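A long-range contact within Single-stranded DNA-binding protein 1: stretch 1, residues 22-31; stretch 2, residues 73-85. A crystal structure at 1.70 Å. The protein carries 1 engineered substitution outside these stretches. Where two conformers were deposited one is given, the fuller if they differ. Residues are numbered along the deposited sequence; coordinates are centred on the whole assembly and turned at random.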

# COMPACT_ATOMS: atom_id res chain seq x y z
N GLY A 22 5.31 -13.12 -2.87
CA GLY A 22 6.11 -14.11 -2.24
C GLY A 22 5.87 -15.49 -2.80
O GLY A 22 5.44 -15.64 -3.91
N ASN A 23 6.17 -16.49 -1.99
CA ASN A 23 6.00 -17.86 -2.38
C ASN A 23 5.11 -18.62 -1.42
O ASN A 23 5.17 -18.42 -0.21
CB ASN A 23 7.36 -18.54 -2.52
CG ASN A 23 8.15 -17.95 -3.68
OD1 ASN A 23 8.14 -18.46 -4.78
ND2 ASN A 23 8.79 -16.84 -3.43
N VAL A 24 4.29 -19.49 -1.99
CA VAL A 24 3.49 -20.42 -1.21
C VAL A 24 4.45 -21.33 -0.42
O VAL A 24 5.30 -22.01 -1.00
CB VAL A 24 2.52 -21.23 -2.08
CG1 VAL A 24 1.77 -22.26 -1.20
CG2 VAL A 24 1.57 -20.31 -2.87
N ALA A 25 4.31 -21.33 0.91
CA ALA A 25 5.30 -21.98 1.79
C ALA A 25 4.79 -23.28 2.40
O ALA A 25 5.59 -24.09 2.89
CB ALA A 25 5.75 -21.00 2.87
N THR A 26 3.49 -23.48 2.39
CA THR A 26 2.84 -24.72 2.85
C THR A 26 1.77 -25.12 1.88
O THR A 26 1.19 -24.26 1.20
CB THR A 26 2.18 -24.56 4.26
OG1 THR A 26 1.13 -23.56 4.24
CG2 THR A 26 3.26 -24.22 5.32
N THR A 27 1.46 -26.42 1.84
CA THR A 27 0.39 -26.88 0.97
C THR A 27 -0.93 -26.29 1.47
O THR A 27 -1.26 -26.36 2.66
CB THR A 27 0.27 -28.41 0.94
OG1 THR A 27 1.50 -28.98 0.49
CG2 THR A 27 -0.85 -28.84 -0.03
N PRO A 28 -1.67 -25.62 0.57
CA PRO A 28 -2.95 -25.05 0.99
C PRO A 28 -3.92 -26.08 1.54
O PRO A 28 -3.94 -27.24 1.10
CB PRO A 28 -3.50 -24.39 -0.29
CG PRO A 28 -2.27 -24.08 -1.08
CD PRO A 28 -1.34 -25.22 -0.81
N VAL A 29 -4.72 -25.63 2.49
CA VAL A 29 -5.74 -26.45 3.13
C VAL A 29 -7.10 -25.89 2.81
O VAL A 29 -7.37 -24.72 3.07
CB VAL A 29 -5.54 -26.45 4.64
CG1 VAL A 29 -6.70 -27.18 5.31
CG2 VAL A 29 -4.19 -27.09 4.94
N PHE A 30 -7.95 -26.74 2.24
CA PHE A 30 -9.31 -26.37 1.86
C PHE A 30 -10.31 -26.96 2.85
O PHE A 30 -10.22 -28.14 3.19
CB PHE A 30 -9.65 -26.90 0.46
CG PHE A 30 -11.06 -26.61 0.04
CD1 PHE A 30 -12.07 -27.54 0.27
CD2 PHE A 30 -11.38 -25.40 -0.57
CE1 PHE A 30 -13.38 -27.26 -0.10
CE2 PHE A 30 -12.69 -25.12 -0.94
CZ PHE A 30 -13.69 -26.06 -0.70
N ARG A 31 -11.24 -26.13 3.30
CA ARG A 31 -12.32 -26.57 4.21
C ARG A 31 -13.65 -26.01 3.74
O ARG A 31 -13.77 -24.84 3.43
CB ARG A 31 -12.02 -26.07 5.61
CG ARG A 31 -10.85 -26.78 6.24
CD ARG A 31 -10.29 -26.08 7.45
NE ARG A 31 -11.21 -25.91 8.56
CZ ARG A 31 -11.54 -26.87 9.42
NH1 ARG A 31 -11.08 -28.11 9.28
NH2 ARG A 31 -12.36 -26.59 10.42
N LEU A 73 -12.68 -17.27 -4.77
CA LEU A 73 -11.23 -17.24 -4.66
C LEU A 73 -10.70 -18.50 -3.97
O LEU A 73 -9.70 -19.08 -4.38
CB LEU A 73 -10.75 -16.01 -3.89
CG LEU A 73 -9.25 -15.81 -3.70
CD1 LEU A 73 -8.50 -15.88 -5.02
CD2 LEU A 73 -9.00 -14.47 -3.00
N ALA A 74 -11.36 -18.93 -2.90
CA ALA A 74 -10.98 -20.19 -2.26
C ALA A 74 -11.11 -21.40 -3.19
O ALA A 74 -10.21 -22.23 -3.25
CB ALA A 74 -11.81 -20.41 -1.01
N THR A 75 -12.23 -21.50 -3.88
CA THR A 75 -12.47 -22.62 -4.81
C THR A 75 -11.39 -22.65 -5.89
O THR A 75 -10.73 -23.69 -6.12
CB THR A 75 -13.88 -22.49 -5.40
OG1 THR A 75 -14.82 -22.61 -4.32
CG2 THR A 75 -14.15 -23.56 -6.44
N ASN A 76 -11.13 -21.51 -6.49
CA ASN A 76 -10.10 -21.43 -7.53
C ASN A 76 -8.67 -21.66 -7.01
O ASN A 76 -7.86 -22.38 -7.63
CB ASN A 76 -10.22 -20.12 -8.30
CG ASN A 76 -11.50 -20.02 -9.09
OD1 ASN A 76 -12.22 -21.03 -9.26
ND2 ASN A 76 -11.82 -18.82 -9.55
N ALA A 77 -8.34 -21.08 -5.88
CA ALA A 77 -7.03 -21.30 -5.27
C ALA A 77 -6.78 -22.76 -4.92
O ALA A 77 -5.64 -23.22 -4.98
CB ALA A 77 -6.85 -20.42 -4.05
N SER A 78 -7.82 -23.45 -4.46
CA SER A 78 -7.67 -24.83 -4.02
C SER A 78 -7.21 -25.75 -5.14
O SER A 78 -6.55 -26.72 -4.89
CB SER A 78 -8.96 -25.36 -3.39
OG SER A 78 -9.95 -25.56 -4.38
N GLY A 79 -7.53 -25.39 -6.38
CA GLY A 79 -7.09 -26.16 -7.55
C GLY A 79 -5.83 -25.68 -8.24
O GLY A 79 -5.35 -26.32 -9.17
N SER A 80 -5.30 -24.55 -7.79
CA SER A 80 -4.25 -23.83 -8.52
C SER A 80 -2.93 -23.63 -7.78
O SER A 80 -1.88 -23.55 -8.41
CB SER A 80 -4.81 -22.47 -8.93
OG SER A 80 -3.92 -21.76 -9.78
N LEU A 81 -2.95 -23.56 -6.45
CA LEU A 81 -1.75 -23.23 -5.69
C LEU A 81 -1.06 -24.44 -5.05
O LEU A 81 -1.71 -25.29 -4.44
CB LEU A 81 -2.07 -22.20 -4.58
CG LEU A 81 -2.70 -20.89 -5.02
CD1 LEU A 81 -2.89 -19.98 -3.82
CD2 LEU A 81 -1.83 -20.19 -6.05
N ALA A 82 0.25 -24.48 -5.17
CA ALA A 82 1.08 -25.52 -4.56
C ALA A 82 2.33 -24.90 -3.94
O ALA A 82 2.78 -23.80 -4.32
CB ALA A 82 1.48 -26.59 -5.61
N VAL A 83 2.95 -25.64 -3.03
CA VAL A 83 4.19 -25.19 -2.40
C VAL A 83 5.23 -24.81 -3.44
O VAL A 83 5.46 -25.53 -4.44
CB VAL A 83 4.79 -26.25 -1.45
CG1 VAL A 83 6.23 -25.88 -1.04
CG2 VAL A 83 3.91 -26.41 -0.23
N GLY A 84 5.87 -23.67 -3.19
CA GLY A 84 6.88 -23.14 -4.08
C GLY A 84 6.38 -22.12 -5.09
O GLY A 84 7.19 -21.36 -5.64
N ASP A 85 5.06 -22.06 -5.33
CA ASP A 85 4.52 -21.18 -6.35
C ASP A 85 4.75 -19.70 -5.99
O ASP A 85 4.36 -19.25 -4.89
CB ASP A 85 3.02 -21.36 -6.52
CG ASP A 85 2.64 -22.61 -7.28
OD1 ASP A 85 3.53 -23.28 -7.86
OD2 ASP A 85 1.42 -22.90 -7.31

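A helix and the turn that follows it can pack against one segment in quite different ways, and this contact in Single-stranded DNA-binding protein 1 illustrates the contrast. The helix contributes sparingly. Ala74 directs its CB toward stretch 1, but its nearest approach is through the backbone: its O lies 4.3 Å from Phe30 CD2, at the edge of the ring. One turn on, Ser78 also points toward the strand, and its CB comes to 3.7 Å from Phe30 CD2. Its hydroxyl is turned back on its own stretch, where Ser78 OG donates to Thr75 O at 2.7 Å.

Past the helix the contact becomes denser. Leu81, buried, sits against two apolar side chains, with its CB 4.0 Å from Pro28 CG and 4.4 Å from Val24 CG2. Ala82 opens a type II turn that closes at Asp85, and its carbonyl O lies 3.4 Å from Val24 CB. The turn is braced internally by two bonds: Asp85 N to Ala82 O, 3.0 Å, and Ala82 N to Asp85 OD2, 2.9 Å. Val83 extends its CG2 to 3.2 Å from Thr27 N and 3.3 Å from Thr26 C, a close fit of a methyl group against backbone.

Gly84 follows with phi at 95°, where a CB would be jammed against the carbonyl of the preceding residue; glycine relieves that strain. Its N donates to Val24 O at 2.8 Å, and Val24 N donates in return to Asp85 O at 2.9 Å. Both are nearly linear, at 171° and 168°, so a single valine secures the turn through both its backbone polar groups. Asp85 O also receives a CA-H...O contact from Asn23 CA at 3.3 Å. The general lesson is that backbone pairing can anchor a turn while side chains fill the space around it.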